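Local atomic coordinates of 3-HSA hydroxylase, oxygenase (Rhodococcus sp., PDB entry 2RFQ), a protein that catalyses the FMNH2-dependent ortho-hydroxylation of the secosteroid 3-HSA to 3,4-DHSA during bacterial cholesterol breakdown, as the oxygenase partner of a two-component monooxygenase. Residues R15-A18 and L19-T22; T47-F50 and R51-Q54; F201-T204 and H205-L208; A226-Y229 and K230-W233; D303-A306 and L307-G311. All coordinates share one frame; numbering follows the deposited sequence.

Interaction 1 (R15-A18 and L19-T22); sequences RLDA and LLPT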
loop_
_atom_site.group_PDB
_atom_site.type_symbol
_atom_site.label_atom_id
_atom_site.label_comp_id
_atom_site.label_asym_id
_atom_site.label_seq_id
_atom_site.Cartn_x
_atom_site.Cartn_y
_atom_site.Cartn_z
ATOM N N ARG A 15 8.728 37.448 -9.488
ATOM C CA ARG A 15 9.425 37.980 -8.324
ATOM C C ARG A 15 9.674 36.883 -7.277
ATOM O O ARG A 15 10.742 36.853 -6.645
ATOM C CB ARG A 15 8.653 39.128 -7.710
ATOM C CG ARG A 15 8.590 40.366 -8.609
ATOM C CD ARG A 15 7.572 41.330 -8.006
ATOM N NE ARG A 15 7.230 42.427 -8.911
ATOM C CZ ARG A 15 6.054 43.056 -8.912
ATOM N NH1 ARG A 15 5.088 42.713 -8.053
ATOM N NH2 ARG A 15 5.839 44.044 -9.771
ATOM N N LEU A 16 8.711 35.969 -7.117
ATOM C CA LEU A 16 8.912 34.846 -6.187
ATOM C C LEU A 16 10.059 33.940 -6.639
ATOM O O LEU A 16 10.882 33.516 -5.827
ATOM C CB LEU A 16 7.625 34.044 -5.977
ATOM C CG LEU A 16 6.584 34.747 -5.111
ATOM C CD1 LEU A 16 5.222 34.019 -5.242
ATOM C CD2 LEU A 16 7.061 34.879 -3.631
ATOM N N ASP A 17 10.129 33.658 -7.938
ATOM C CA ASP A 17 11.234 32.877 -8.486
ATOM C C ASP A 17 12.601 33.432 -8.092
ATOM O O ASP A 17 13.497 32.671 -7.717
ATOM C CB ASP A 17 11.146 32.839 -10.007
ATOM C CG ASP A 17 10.270 31.734 -10.509
ATOM O OD1 ASP A 17 10.080 30.734 -9.772
ATOM O OD2 ASP A 17 9.791 31.862 -11.665
ATOM N N ALA A 18 12.761 34.747 -8.211
ATOM C CA ALA A 18 14.003 35.428 -7.871
ATOM C C ALA A 18 14.349 35.263 -6.387
ATOM O O ALA A 18 15.508 35.334 -6.007
ATOM C CB ALA A 18 13.894 36.901 -8.224
ATOM N N LEU A 19 13.332 35.037 -5.554
ATOM C CA LEU A 19 13.516 34.983 -4.107
ATOM C C LEU A 19 13.827 33.581 -3.589
ATOM O O LEU A 19 14.375 33.420 -2.485
ATOM C CB LEU A 19 12.230 35.515 -3.422
ATOM C CG LEU A 19 12.202 35.619 -1.895
ATOM C CD1 LEU A 19 13.348 36.520 -1.385
ATOM C CD2 LEU A 19 10.845 36.155 -1.400
ATOM N N LEU A 20 13.460 32.558 -4.357
ATOM C CA LEU A 20 13.584 31.164 -3.864
ATOM C C LEU A 20 14.966 30.782 -3.308
ATOM O O LEU A 20 15.038 30.185 -2.220
ATOM C CB LEU A 20 13.129 30.141 -4.916
ATOM C CG LEU A 20 11.679 30.222 -5.369
ATOM C CD1 LEU A 20 11.268 28.961 -6.143
ATOM C CD2 LEU A 20 10.697 30.478 -4.200
ATOM N N PRO A 21 16.056 31.125 -4.015
ATOM C CA PRO A 21 17.370 30.743 -3.462
ATOM C C PRO A 21 17.603 31.298 -2.059
ATOM O O PRO A 21 18.196 30.618 -1.225
ATOM C CB PRO A 21 18.369 31.340 -4.480
ATOM C CG PRO A 21 17.573 31.405 -5.757
ATOM C CD PRO A 21 16.202 31.828 -5.304
ATOM N N THR A 22 17.129 32.519 -1.792
ATOM C CA THR A 22 17.250 33.117 -0.464
ATOM C C THR A 22 16.491 32.275 0.542
ATOM O O THR A 22 17.022 31.928 1.594
ATOM C CB THR A 22 16.729 34.576 -0.471
ATOM O OG1 THR A 22 17.584 35.351 -1.316
ATOM C CG2 THR A 22 16.755 35.179 0.926
HETATM O O HOH W 1 17.305 34.762 -3.840
#

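Interaction 2 (T47-F50 and R51-Q54); sequences TGFF and RLLQ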
loop_
_atom_site.group_PDB
_atom_site.type_symbol
_atom_site.label_atom_id
_atom_site.label_comp_id
_atom_site.label_asym_id
_atom_site.label_seq_id
_atom_site.Cartn_x
_atom_site.Cartn_y
_atom_site.Cartn_z
ATOM N N THR A 47 7.160 41.130 -3.142
ATOM C CA THR A 47 6.795 40.446 -4.402
ATOM C C THR A 47 5.354 40.751 -4.813
ATOM O O THR A 47 5.004 40.566 -5.965
ATOM C CB THR A 47 6.904 38.918 -4.324
ATOM O OG1 THR A 47 5.878 38.382 -3.447
ATOM C CG2 THR A 47 8.308 38.502 -3.877
ATOM N N GLY A 48 4.533 41.181 -3.856
ATOM C CA GLY A 48 3.091 41.318 -4.068
ATOM C C GLY A 48 2.285 40.105 -3.630
ATOM O O GLY A 48 1.056 40.086 -3.731
ATOM N N PHE A 49 2.975 39.078 -3.134
ATOM C CA PHE A 49 2.326 37.827 -2.770
ATOM C C PHE A 49 1.112 37.990 -1.848
ATOM O O PHE A 49 0.066 37.399 -2.097
ATOM C CB PHE A 49 3.314 36.848 -2.099
ATOM C CG PHE A 49 2.596 35.655 -1.500
ATOM C CD1 PHE A 49 2.114 34.635 -2.341
ATOM C CD2 PHE A 49 2.332 35.594 -0.132
ATOM C CE1 PHE A 49 1.374 33.563 -1.822
ATOM C CE2 PHE A 49 1.615 34.509 0.414
ATOM C CZ PHE A 49 1.123 33.489 -0.450
ATOM N N PHE A 50 1.269 38.745 -0.764
ATOM C CA PHE A 50 0.167 38.850 0.209
ATOM C C PHE A 50 -1.044 39.578 -0.386
ATOM O O PHE A 50 -2.168 39.373 0.066
ATOM C CB PHE A 50 0.625 39.476 1.526
ATOM C CG PHE A 50 1.621 38.617 2.268
ATOM C CD1 PHE A 50 1.232 37.385 2.783
ATOM C CD2 PHE A 50 2.944 39.026 2.400
ATOM C CE1 PHE A 50 2.160 36.547 3.431
ATOM C CE2 PHE A 50 3.893 38.195 3.055
ATOM C CZ PHE A 50 3.486 36.971 3.569
ATOM N N ARG A 51 -0.803 40.375 -1.425
ATOM C CA ARG A 51 -1.899 41.083 -2.103
ATOM C C ARG A 51 -2.703 40.197 -3.056
ATOM O O ARG A 51 -3.739 40.628 -3.556
ATOM C CB ARG A 51 -1.352 42.288 -2.893
ATOM C CG ARG A 51 -0.650 43.293 -2.023
ATOM C CD ARG A 51 -0.403 44.556 -2.843
ATOM N NE ARG A 51 0.029 45.679 -2.017
ATOM C CZ ARG A 51 -0.773 46.448 -1.272
ATOM N NH1 ARG A 51 -2.094 46.220 -1.197
ATOM N NH2 ARG A 51 -0.242 47.459 -0.589
ATOM N N LEU A 52 -2.243 38.970 -3.304
ATOM C CA LEU A 52 -2.884 38.135 -4.321
ATOM C C LEU A 52 -4.401 37.967 -4.144
ATOM O O LEU A 52 -5.135 38.159 -5.110
ATOM C CB LEU A 52 -2.209 36.773 -4.449
ATOM C CG LEU A 52 -0.912 36.787 -5.257
ATOM C CD1 LEU A 52 -0.242 35.402 -5.168
ATOM C CD2 LEU A 52 -1.150 37.165 -6.710
ATOM N N LEU A 53 -4.855 37.604 -2.941
ATOM C CA LEU A 53 -6.306 37.454 -2.706
ATOM C C LEU A 53 -6.937 38.676 -2.008
ATOM O O LEU A 53 -8.099 38.621 -1.568
ATOM C CB LEU A 53 -6.624 36.168 -1.934
ATOM C CG LEU A 53 -6.205 34.874 -2.653
ATOM C CD1 LEU A 53 -6.570 33.694 -1.781
ATOM C CD2 LEU A 53 -6.867 34.716 -4.022
ATOM N N GLN A 54 -6.153 39.747 -1.873
ATOM C CA GLN A 54 -6.655 40.995 -1.287
ATOM C C GLN A 54 -7.532 41.755 -2.302
ATOM O O GLN A 54 -7.259 41.701 -3.498
ATOM C CB GLN A 54 -5.475 41.854 -0.842
ATOM C CG GLN A 54 -5.859 43.141 -0.141
ATOM C CD GLN A 54 -4.634 43.920 0.298
ATOM O OE1 GLN A 54 -3.655 44.004 -0.442
ATOM N NE2 GLN A 54 -4.684 44.506 1.492
HETATM O O HOH W 2 -3.580 37.008 -0.390
#

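Interaction 3 (F201-T204 and H205-L208); sequences FVPT and HRVL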
loop_
_atom_site.group_PDB
_atom_site.type_symbol
_atom_site.label_atom_id
_atom_site.label_comp_id
_atom_site.label_asym_id
_atom_site.label_seq_id
_atom_site.Cartn_x
_atom_site.Cartn_y
_atom_site.Cartn_z
ATOM N N PHE A 201 -13.314 43.146 24.547
ATOM C CA PHE A 201 -14.491 43.558 23.820
ATOM C C PHE A 201 -14.182 43.513 22.332
ATOM O O PHE A 201 -13.200 44.109 21.886
ATOM C CB PHE A 201 -14.924 44.967 24.208
ATOM C CG PHE A 201 -16.049 45.470 23.381
ATOM C CD1 PHE A 201 -17.322 44.950 23.554
ATOM C CD2 PHE A 201 -15.837 46.434 22.394
ATOM C CE1 PHE A 201 -18.371 45.383 22.775
ATOM C CE2 PHE A 201 -16.897 46.880 21.599
ATOM C CZ PHE A 201 -18.157 46.348 21.777
ATOM N N VAL A 202 -15.035 42.819 21.584
ATOM C CA VAL A 202 -14.945 42.768 20.123
ATOM C C VAL A 202 -16.266 43.296 19.557
ATOM O O VAL A 202 -17.333 42.728 19.827
ATOM C CB VAL A 202 -14.671 41.334 19.636
ATOM C CG1 VAL A 202 -14.616 41.301 18.087
ATOM C CG2 VAL A 202 -13.334 40.810 20.232
ATOM N N PRO A 203 -16.211 44.412 18.799
ATOM C CA PRO A 203 -17.458 45.004 18.287
ATOM C C PRO A 203 -18.107 44.155 17.195
ATOM O O PRO A 203 -17.409 43.441 16.465
ATOM C CB PRO A 203 -16.997 46.341 17.703
ATOM C CG PRO A 203 -15.571 46.087 17.313
ATOM C CD PRO A 203 -15.021 45.187 18.382
ATOM N N THR A 204 -19.435 44.235 17.108
ATOM C CA THR A 204 -20.245 43.504 16.131
ATOM C C THR A 204 -19.655 43.493 14.725
ATOM O O THR A 204 -19.586 42.437 14.078
ATOM C CB THR A 204 -21.670 44.087 16.080
ATOM O OG1 THR A 204 -22.248 43.975 17.383
ATOM C CG2 THR A 204 -22.526 43.336 15.061
ATOM N N HIS A 205 -19.210 44.654 14.248
ATOM C CA HIS A 205 -18.731 44.745 12.858
ATOM C C HIS A 205 -17.455 43.944 12.600
ATOM O O HIS A 205 -17.104 43.705 11.452
ATOM C CB HIS A 205 -18.582 46.212 12.408
ATOM C CG HIS A 205 -17.384 46.909 12.973
ATOM N ND1 HIS A 205 -17.392 47.538 14.202
ATOM C CD2 HIS A 205 -16.144 47.098 12.465
ATOM C CE1 HIS A 205 -16.207 48.071 14.431
ATOM N NE2 HIS A 205 -15.430 47.821 13.389
ATOM N N ARG A 206 -16.788 43.541 13.674
ATOM C CA ARG A 206 -15.544 42.771 13.576
ATOM C C ARG A 206 -15.758 41.266 13.813
ATOM O O ARG A 206 -14.811 40.526 14.098
ATOM C CB ARG A 206 -14.520 43.327 14.566
ATOM C CG ARG A 206 -13.982 44.695 14.174
ATOM C CD ARG A 206 -12.787 45.017 15.053
ATOM N NE ARG A 206 -12.388 46.420 14.942
ATOM C CZ ARG A 206 -11.700 47.056 15.885
ATOM N NH1 ARG A 206 -11.346 46.418 17.001
ATOM N NH2 ARG A 206 -11.364 48.333 15.722
ATOM N N VAL A 207 -16.997 40.804 13.656
ATOM C CA VAL A 207 -17.298 39.381 13.836
ATOM C C VAL A 207 -18.064 38.849 12.628
ATOM O O VAL A 207 -19.010 39.483 12.163
ATOM C CB VAL A 207 -18.101 39.152 15.145
ATOM C CG1 VAL A 207 -18.447 37.669 15.317
ATOM C CG2 VAL A 207 -17.295 39.655 16.320
ATOM N N LEU A 208 -17.631 37.700 12.101
ATOM C CA LEU A 208 -18.251 37.160 10.889
ATOM C C LEU A 208 -18.620 35.697 11.055
ATOM O O LEU A 208 -17.766 34.875 11.373
ATOM C CB LEU A 208 -17.301 37.294 9.697
ATOM C CG LEU A 208 -17.798 36.735 8.352
ATOM C CD1 LEU A 208 -19.054 37.434 7.851
ATOM C CD2 LEU A 208 -16.695 36.860 7.305
#

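Interaction 4 (A226-Y229 and K230-W233); sequences APVY and KMPW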
loop_
_atom_site.group_PDB
_atom_site.type_symbol
_atom_site.label_atom_id
_atom_site.label_comp_id
_atom_site.label_asym_id
_atom_site.label_seq_id
_atom_site.Cartn_x
_atom_site.Cartn_y
_atom_site.Cartn_z
ATOM N N ALA A 226 -15.664 40.601 -6.645
ATOM C CA ALA A 226 -14.875 39.693 -7.488
ATOM C C ALA A 226 -15.319 38.234 -7.265
ATOM O O ALA A 226 -15.662 37.850 -6.134
ATOM C CB ALA A 226 -13.388 39.836 -7.227
ATOM N N PRO A 227 -15.344 37.426 -8.341
ATOM C CA PRO A 227 -15.838 36.040 -8.178
ATOM C C PRO A 227 -15.028 35.193 -7.194
ATOM O O PRO A 227 -15.581 34.259 -6.604
ATOM C CB PRO A 227 -15.786 35.458 -9.601
ATOM C CG PRO A 227 -14.778 36.367 -10.351
ATOM C CD PRO A 227 -15.048 37.734 -9.763
ATOM N N VAL A 228 -13.753 35.511 -6.985
ATOM C CA VAL A 228 -12.960 34.708 -6.047
ATOM C C VAL A 228 -13.579 34.714 -4.627
ATOM O O VAL A 228 -13.452 33.722 -3.890
ATOM C CB VAL A 228 -11.463 35.139 -6.018
ATOM C CG1 VAL A 228 -11.290 36.538 -5.401
ATOM C CG2 VAL A 228 -10.622 34.107 -5.259
ATOM N N TYR A 229 -14.279 35.798 -4.258
ATOM C CA TYR A 229 -14.833 35.888 -2.888
ATOM C C TYR A 229 -16.120 35.074 -2.709
ATOM O O TYR A 229 -16.633 34.980 -1.587
ATOM C CB TYR A 229 -14.999 37.352 -2.418
ATOM C CG TYR A 229 -13.698 38.090 -2.519
ATOM C CD1 TYR A 229 -12.582 37.666 -1.775
ATOM C CD2 TYR A 229 -13.538 39.158 -3.403
ATOM C CE1 TYR A 229 -11.332 38.274 -1.911
ATOM C CE2 TYR A 229 -12.318 39.794 -3.530
ATOM C CZ TYR A 229 -11.218 39.360 -2.780
ATOM O OH TYR A 229 -9.998 39.964 -2.911
ATOM N N LYS A 230 -16.616 34.465 -3.793
ATOM C CA LYS A 230 -17.801 33.601 -3.715
ATOM C C LYS A 230 -17.380 32.122 -3.624
ATOM O O LYS A 230 -18.234 31.222 -3.590
ATOM C CB LYS A 230 -18.726 33.853 -4.902
ATOM C CG LYS A 230 -19.271 35.265 -4.857
ATOM C CD LYS A 230 -20.212 35.558 -6.008
ATOM C CE LYS A 230 -20.879 36.924 -5.783
ATOM N NZ LYS A 230 -19.951 38.079 -6.021
HETATM N N MSE A 231 -16.066 31.882 -3.614
HETATM C CA MSE A 231 -15.567 30.507 -3.464
HETATM C C MSE A 231 -15.930 29.951 -2.084
HETATM O O MSE A 231 -15.906 30.690 -1.116
HETATM C CB MSE A 231 -14.045 30.454 -3.641
HETATM C CG MSE A 231 -13.602 30.798 -5.047
HETATM SE SE MSE A 231 -13.736 29.233 -6.235
HETATM C CE MSE A 231 -12.275 28.151 -5.450
ATOM N N PRO A 232 -16.251 28.644 -2.004
ATOM C CA PRO A 232 -16.608 28.043 -0.723
ATOM C C PRO A 232 -15.418 27.914 0.221
ATOM O O PRO A 232 -14.347 27.481 -0.206
ATOM C CB PRO A 232 -17.169 26.657 -1.122
ATOM C CG PRO A 232 -16.503 26.327 -2.396
ATOM C CD PRO A 232 -16.344 27.679 -3.115
ATOM N N TRP A 233 -15.614 28.307 1.486
ATOM C CA TRP A 233 -14.581 28.139 2.515
ATOM C C TRP A 233 -14.092 26.694 2.602
ATOM O O TRP A 233 -12.896 26.465 2.848
ATOM C CB TRP A 233 -15.138 28.578 3.876
ATOM C CG TRP A 233 -14.143 28.570 5.030
ATOM C CD1 TRP A 233 -14.240 27.827 6.170
ATOM C CD2 TRP A 233 -12.955 29.378 5.182
ATOM N NE1 TRP A 233 -13.188 28.101 7.009
ATOM C CE2 TRP A 233 -12.388 29.051 6.438
ATOM C CE3 TRP A 233 -12.318 30.334 4.387
ATOM C CZ2 TRP A 233 -11.221 29.656 6.922
ATOM C CZ3 TRP A 233 -11.128 30.929 4.860
ATOM C CH2 TRP A 233 -10.602 30.587 6.123
HETATM O O HOH W 3 -17.727 38.556 -4.451
#

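Interaction 5 (D303-A306 and L307-G311); sequences DEYA and LLVAG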
loop_
_atom_site.group_PDB
_atom_site.type_symbol
_atom_site.label_atom_id
_atom_site.label_comp_id
_atom_site.label_asym_id
_atom_site.label_seq_id
_atom_site.Cartn_x
_atom_site.Cartn_y
_atom_site.Cartn_z
ATOM N N ASP A 303 -12.185 24.494 -11.516
ATOM C CA ASP A 303 -13.560 24.179 -11.905
ATOM C C ASP A 303 -14.555 24.999 -11.108
ATOM O O ASP A 303 -15.510 25.559 -11.671
ATOM C CB ASP A 303 -13.823 22.683 -11.738
ATOM C CG ASP A 303 -13.112 21.837 -12.795
ATOM O OD1 ASP A 303 -12.435 22.387 -13.689
ATOM O OD2 ASP A 303 -13.283 20.609 -12.746
ATOM N N GLU A 304 -14.344 25.105 -9.794
ATOM C CA GLU A 304 -15.241 25.944 -8.989
ATOM C C GLU A 304 -15.205 27.386 -9.497
ATOM O O GLU A 304 -16.248 28.021 -9.696
ATOM C CB GLU A 304 -14.870 25.900 -7.505
ATOM C CG GLU A 304 -14.933 24.489 -6.871
ATOM C CD GLU A 304 -14.674 24.489 -5.388
ATOM O OE1 GLU A 304 -14.318 25.548 -4.830
ATOM O OE2 GLU A 304 -14.816 23.402 -4.769
ATOM N N TYR A 305 -13.997 27.898 -9.719
ATOM C CA TYR A 305 -13.814 29.312 -10.084
ATOM C C TYR A 305 -14.427 29.601 -11.447
ATOM O O TYR A 305 -15.060 30.642 -11.648
ATOM C CB TYR A 305 -12.322 29.656 -10.090
ATOM C CG TYR A 305 -12.028 31.120 -10.280
ATOM C CD1 TYR A 305 -12.502 32.086 -9.365
ATOM C CD2 TYR A 305 -11.261 31.552 -11.373
ATOM C CE1 TYR A 305 -12.219 33.448 -9.536
ATOM C CE2 TYR A 305 -10.966 32.897 -11.545
ATOM C CZ TYR A 305 -11.442 33.837 -10.635
ATOM O OH TYR A 305 -11.146 35.164 -10.829
ATOM N N ALA A 306 -14.244 28.670 -12.384
ATOM C CA ALA A 306 -14.836 28.845 -13.732
ATOM C C ALA A 306 -16.353 28.985 -13.657
ATOM O O ALA A 306 -16.951 29.787 -14.390
ATOM C CB ALA A 306 -14.459 27.687 -14.643
ATOM N N LEU A 307 -16.983 28.194 -12.782
ATOM C CA LEU A 307 -18.432 28.275 -12.643
ATOM C C LEU A 307 -18.824 29.648 -12.111
ATOM O O LEU A 307 -19.751 30.262 -12.605
ATOM C CB LEU A 307 -18.958 27.144 -11.749
ATOM C CG LEU A 307 -18.865 25.754 -12.362
ATOM C CD1 LEU A 307 -19.021 24.709 -11.259
ATOM C CD2 LEU A 307 -19.986 25.603 -13.395
ATOM N N LEU A 308 -18.102 30.138 -11.103
ATOM C CA LEU A 308 -18.386 31.438 -10.527
ATOM C C LEU A 308 -18.219 32.560 -11.554
ATOM O O LEU A 308 -19.041 33.458 -11.626
ATOM C CB LEU A 308 -17.504 31.705 -9.312
ATOM C CG LEU A 308 -17.812 30.749 -8.134
ATOM C CD1 LEU A 308 -16.745 30.966 -7.063
ATOM C CD2 LEU A 308 -19.204 31.035 -7.585
ATOM N N VAL A 309 -17.138 32.491 -12.321
ATOM C CA VAL A 309 -16.874 33.497 -13.348
ATOM C C VAL A 309 -18.032 33.506 -14.363
ATOM O O VAL A 309 -18.390 34.558 -14.912
ATOM C CB VAL A 309 -15.488 33.272 -14.008
ATOM C CG1 VAL A 309 -15.315 34.161 -15.250
ATOM C CG2 VAL A 309 -14.374 33.574 -13.001
ATOM N N ALA A 310 -18.619 32.338 -14.583
ATOM C CA ALA A 310 -19.769 32.191 -15.483
ATOM C C ALA A 310 -21.126 32.524 -14.825
ATOM O O ALA A 310 -22.189 32.347 -15.440
ATOM C CB ALA A 310 -19.766 30.792 -16.064
ATOM N N GLY A 311 -21.089 33.033 -13.593
ATOM C CA GLY A 311 -22.308 33.463 -12.867
ATOM C C GLY A 311 -23.148 32.339 -12.277
ATOM O O GLY A 311 -24.292 32.554 -11.872
#

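Interaction 1 (R15-A18 and L19-T22)
Leu16 and Leu20 stand one turn apart at a proline kink in helix 11-25, part of the N-terminal helical region of this acyl-CoA dehydrogenase-like fold. The carbonyl of Leu16 is shared by two donors. Leu19 N sits 2.9 Å from Leu16 O, in the three-residue spacing of a tightened turn, and arrives from above the carbonyl plane. Leu20 N reaches the same Leu16 O at 3.1 Å, but this bond is weak, as is the one from Leu19 N to Arg15 O. The side chain of Leu20 folds back over that crowded oxygen: with CG beside its own backbone N (chi1 -61°), the branch lays CG 3.4 Å from Leu16 O, and CD2 follows at 3.5 Å. Pro21 brings no N-H. Where a donor would stand, its ring carbon CD packs 3.6 Å from Ala18 O and about as close to Asp17 O. A water donates to Ala18 O at 2.9 Å and is hydrogen-bonded to Thr22 OG1 at 2.6 Å, probably making up in part for the bond that Thr22 N would give Ala18 O in a regular helix. Leu16 packs on helices 38-47 and 65-76, and Leu19 joins it against the former. The polar ends look outward from the turn: Asp17 OD1 makes a salt bridge with Lys74, and Arg15 NH1 bonds to Thr47 O. With no bond from the N of Pro21 or Thr22 to the turn before, this is a proline-kinked alpha-helix.

Interaction 2 (T47-F50 and R51-Q54)
Phe49 meets Leu52 obliquely, CD1 of Phe49 lying 3.8 Å from CD1 of Leu52, the two side chains crossing at about a right angle. Phe49 has CG opposite its backbone N (chi1 170°), which swings the ring to the carbonyl side, while Leu52 has CG beside its N (chi1 -79°). That rotamer also sets Leu52 CG 3.4 Å from Phe49 O, the oxygen that accepts Leu52 N at 3.0 Å. The Phe49 ring also turns an edge to Phe50, its CD2 lying 3.6 Å above the Phe50 ring plane toward the rim. Cut back to an alanine, Leu52 would lose the CD1 that meets Phe49, which is likely to open a gap between the ring and Leu67 and Ala71 of helix 65-76. The backbone here leaves helix 38-47 through a Schellman motif, Gly48 taking the positive phi, with Thr47 OG1 closing an ST turn by accepting Phe49 N at 3.0 Å; a type I turn from Arg51 to Gln54 follows. Arg51 N bonds to Gly48 O, and the arginine then runs extended from CG to NE, taking NH2 to Thr112 OG1. Gln54, extended too, donates from NE2 to Thr112 O. A water donates to Phe50 O at 2.8 Å and accepts from Leu53 N at 2.9 Å, tying the chain before the turn to its third residue; Asn93 ND2 also bonds to Phe50 O.

Interaction 3 (F201-T204 and H205-L208)
Pro203 O accepts Arg206 N at 2.9 Å in a fairly straight bond (153° at the hydrogen), the donor coming from above the carbonyl plane. One residue on, Val207 N repeats the pattern to Thr204 O at 3.1 Å. The two overlapping bonds wind Thr204 and His205 into a short 3-10 turn, and the Pro203 ring packs against two side chains that also touch each other. His205 CE1 approaches Pro203 CG at 3.6 Å, obliquely. Arg206 passes the same carbon at a slant, its CD at 3.7 Å and its guanidinium presenting one face to Pro203 CG. The histidine gets there because its CG stands between backbone N and carbonyl carbon (chi1 75°), folding the ring back over the turn; Arg206 CG then lies 3.4 Å above the ring plane, offset toward the rim. The turn joins strand 200-203 to strand 207-209 in the beta domain of the acyl-CoA dehydrogenase-type fold, the first strand pairing antiparallel with 132-142 and the second with 162-172. Both polar ends converge on one carboxylate: His205 NE2 hydrogen-bonds to Asp106 OD2, and Arg206 NE forms a salt bridge with the same oxygen, so the acid probably helps to hold ring and guanidinium in place against the proline. Val202 CG1 and Val207 CG2 meet at 3.6 Å, the two side chains crossing at about a right angle. Val202 also packs on Val135 and Ile171, and Val207 on Tyr133, Val167 and Phe169.

Interaction 4 (A226-Y229 and K230-W233)
Met231, a selenomethionine in this crystal, folds its CG against the carbonyl oxygen of Val228, a tight 3.1 Å from CG to Val228 O. This is the exit of a 3-10 turn, built around residues 227-229, that leads the chain to helix 233-266, with Pro232 at the N-cap position. Lys230 N donates to Pro227 O at 3.0 Å and Met231 N to Val228 O at 3.2 Å, both donors standing above the carbonyl planes. Val228 O takes a second hydrogen bond from Trp94 NE1, so two N-H groups and a methylene crowd round it. The selenomethionine chain is bent at both chi2 (-83°) and chi3 (-69°), which curls SE and CE toward helix 277-309. Next door, Val228 CG1 sits over the centre of the Tyr229 ring, 3.7 Å above its plane, and Tyr229 OH is hydrogen-bonded to Leu53 O. Lys230 runs extended until its last torsion (chi4 74°), which turns the amine back toward the start of the turn; there a water accepts from Lys230 NZ at 2.8 Å and donates to Ala226 O at 2.8 Å.

Interaction 5 (D303-A306 and L307-G311)
Val309 leans back over the turn before it. Its CB stands 3.6 Å from Tyr305 O and a little farther from Ala306 O; from there the CG2 branch, set beside the backbone N, passes Tyr305 O at 3.3 Å and ends over the tyrosine ring. CG2 lies 3.8 Å from the ring centroid and only 15° off the normal, a CH-pi contact on one face, with CE2 and CZ of Tyr305 its nearest ring atoms. The tyrosine meets it by holding CG opposite its backbone N (chi1 -173°), which places the ring under that methyl. A serine in place of Tyr305 has no ring to offer Val309 CG2, and the valine methyl would probably lose its CH-pi partner and lie less closely packed. Val309 N donates to Tyr305 O at 2.9 Å, nearly straight out from the carbonyl. The CG atom of Leu308 packs 3.5 Å from the backbone oxygen of Glu304. These are the final regular turns of helix 277-309. A Schellman motif stops it, Gly311 taking the positive phi as the C-prime residue and giving Gly311 N to Leu308 O at 2.9 Å, with Glu312 N to Leu307 O. In the C-terminal helical domain this helix end is held by several neighbours: Asp303, Glu304 and Leu307 pack on Leu318 of helix 316-344, Glu304 OE2 bonds to Thr235 OG1 of helix 233-266, Pro227 rests on Tyr305, and Asp303 packs on Arg295 of a second subunit.

Overall arrangement
All five contacts are local, each between adjoining segments, so they follow one another along the chain without nesting or crossing. Interaction 1 kinks helix 11-25, and interaction 2 takes the chain out of helix 38-47; the two touch where Leu16 packs on Thr47 and Phe49. Interaction 3 turns between two strands of the beta domain, about 25 Å from interaction 2, centre to centre. Interaction 4 precedes helix 233-266 and joins both helical domains: Val228 packs on Leu53 of interaction 2, while Met231 and Pro232 pack on Glu304 of interaction 5. Residues 303-311, ending helix 277-309, lie about 9 Å from interaction 4 between centres.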